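Local coordinates for SNF1-like protein kinase ssp2 (Schizosaccharomyces pombe, PDB 2QRD) that probably phosphorylates serine and threonine residues of target proteins as the catalytic subunit of the fission yeast AMP-activated (SNF1-like) protein kinase, at residues S60-P65 with C127-C132. Numbering follows the deposited sequence.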
loop_
_atom_site.group_PDB
_atom_site.type_symbol
_atom_site.label_atom_id
_atom_site.label_comp_id
_atom_site.label_asym_id
_atom_site.label_seq_id
_atom_site.Cartn_x
_atom_site.Cartn_y
_atom_site.Cartn_z
ATOM N N SER A 60 11.386 27.563 0.161
ATOM C CA SER A 60 11.743 27.206 1.525
ATOM C C SER A 60 12.792 26.096 1.526
ATOM O O SER A 60 12.827 25.239 0.627
ATOM C CB SER A 60 10.502 26.796 2.339
ATOM O OG SER A 60 9.923 25.621 1.802
ATOM N N ARG A 61 13.669 26.145 2.513
ATOM C CA ARG A 61 14.635 25.085 2.738
ATOM C C ARG A 61 14.395 24.471 4.119
ATOM O O ARG A 61 14.205 25.191 5.107
ATOM C CB ARG A 61 16.057 25.623 2.610
ATOM C CG ARG A 61 17.075 24.543 2.435
ATOM C CD ARG A 61 18.452 25.133 2.352
ATOM N NE ARG A 61 18.711 25.983 3.505
ATOM C CZ ARG A 61 19.665 26.896 3.556
ATOM N NH1 ARG A 61 20.456 27.057 2.504
ATOM N NH2 ARG A 61 19.820 27.645 4.654
ATOM N N TRP A 62 14.411 23.146 4.164
ATOM C CA TRP A 62 14.113 22.371 5.373
ATOM C C TRP A 62 15.258 21.395 5.627
ATOM O O TRP A 62 15.675 20.642 4.712
ATOM C CB TRP A 62 12.849 21.528 5.171
ATOM C CG TRP A 62 11.556 22.258 4.833
ATOM C CD1 TRP A 62 11.259 22.984 3.692
ATOM C CD2 TRP A 62 10.369 22.268 5.622
ATOM N NE1 TRP A 62 9.967 23.471 3.756
ATOM C CE2 TRP A 62 9.397 23.035 4.921
ATOM C CE3 TRP A 62 10.035 21.713 6.866
ATOM C CZ2 TRP A 62 8.115 23.261 5.424
ATOM C CZ3 TRP A 62 8.745 21.927 7.367
ATOM C CH2 TRP A 62 7.806 22.708 6.652
ATOM N N GLU A 63 15.774 21.400 6.857
ATOM C CA GLU A 63 16.731 20.375 7.268
ATOM C C GLU A 63 15.961 19.052 7.371
ATOM O O GLU A 63 14.817 19.038 7.810
ATOM C CB GLU A 63 17.490 20.760 8.568
ATOM C CG GLU A 63 18.453 21.977 8.395
ATOM C CD GLU A 63 19.832 21.891 9.149
ATOM O OE1 GLU A 63 19.908 22.173 10.382
ATOM O OE2 GLU A 63 20.874 21.610 8.481
ATOM N N ILE A 64 16.529 17.956 6.894
ATOM C CA ILE A 64 15.799 16.688 6.972
ATOM C C ILE A 64 16.105 16.045 8.310
ATOM O O ILE A 64 17.250 15.747 8.595
ATOM C CB ILE A 64 16.053 15.732 5.738
ATOM C CG1 ILE A 64 15.673 16.418 4.418
ATOM C CG2 ILE A 64 15.253 14.450 5.866
ATOM C CD1 ILE A 64 16.305 15.819 3.192
ATOM N N PRO A 65 15.077 15.852 9.157
ATOM C CA PRO A 65 15.320 15.351 10.508
ATOM C C PRO A 65 16.180 14.102 10.596
ATOM O O PRO A 65 17.110 14.070 11.404
ATOM C CB PRO A 65 13.911 15.087 11.043
ATOM C CG PRO A 65 13.066 16.096 10.326
ATOM C CD PRO A 65 13.640 16.105 8.927
ATOM N N CYS A 127 5.584 18.058 4.340
ATOM C CA CYS A 127 4.292 18.652 4.092
ATOM C C CYS A 127 3.309 18.413 5.229
ATOM O O CYS A 127 2.467 19.269 5.510
ATOM C CB CYS A 127 3.693 18.076 2.817
ATOM S SG CYS A 127 4.450 18.606 1.268
ATOM N N ALA A 128 3.393 17.240 5.864
ATOM C CA ALA A 128 2.569 16.915 7.023
ATOM C C ALA A 128 2.924 17.803 8.212
ATOM O O ALA A 128 2.037 18.247 8.938
ATOM C CB ALA A 128 2.687 15.420 7.383
ATOM N N MET A 129 4.217 18.046 8.410
ATOM C CA MET A 129 4.738 19.016 9.375
ATOM C C MET A 129 4.166 20.441 9.136
ATOM O O MET A 129 3.622 21.064 10.054
ATOM C CB MET A 129 6.289 19.001 9.312
ATOM C CG MET A 129 7.023 19.345 10.613
ATOM S SD MET A 129 8.848 18.996 10.671
ATOM C CE MET A 129 8.910 17.342 9.898
ATOM N N LEU A 130 4.296 20.932 7.908
ATOM C CA LEU A 130 3.713 22.217 7.534
ATOM C C LEU A 130 2.222 22.263 7.861
ATOM O O LEU A 130 1.747 23.194 8.509
ATOM C CB LEU A 130 3.934 22.492 6.046
ATOM C CG LEU A 130 4.088 23.960 5.642
ATOM C CD1 LEU A 130 3.576 24.186 4.229
ATOM C CD2 LEU A 130 3.368 24.867 6.629
ATOM N N VAL A 131 1.494 21.249 7.406
ATOM C CA VAL A 131 0.055 21.187 7.596
ATOM C C VAL A 131 -0.315 21.239 9.070
ATOM O O VAL A 131 -1.228 21.967 9.441
ATOM C CB VAL A 131 -0.584 19.967 6.859
ATOM C CG1 VAL A 131 -1.982 19.727 7.322
ATOM C CG2 VAL A 131 -0.567 20.200 5.340
ATOM N N CYS A 132 0.427 20.533 9.921
ATOM C CA CYS A 132 0.159 20.575 11.362
ATOM C C CYS A 132 0.394 21.942 11.993
ATOM O O CYS A 132 -0.297 22.319 12.936
ATOM C CB CYS A 132 0.946 19.497 12.098
ATOM S SG CYS A 132 0.281 17.863 11.685
#
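In the KA1-like fold of this adenylate-sensor region, the C-terminal helix 123-136 packs against an antiparallel sheet, and within 60-65 and 127-132 strand 57-63 meets it through the side chain of W62. The indole ring spans the distance: the closest CA atoms of the two segments, those of W62 and C127, are still 10.6 Å apart. With its CG anti to the carbonyl carbon and beside the backbone N (chi1 -59°), W62 sends the six-membered ring out to the helix. There W62 CH2 meets CB of L130 at 3.9 Å, the two side chains crossing at about a right angle, and W62 CZ3 lies 4.3 Å from CB of M129. L34 and A37 of helix 23-37 also touch the indole, so side chains of both helices pack on this one strand residue. An alanine in its place would probably open a gap between strand and helix, leaving L130 without its aromatic partner. Farther along, at the start of helix 65-69, the ring of P65 approaches the end of M129, P65 CG to M129 CE 4.4 Å. On the strand side, the indole is tied back by W62 NE1, which donates to S60 OG at 2.9 Å, the oxygen 17° out of the ring plane.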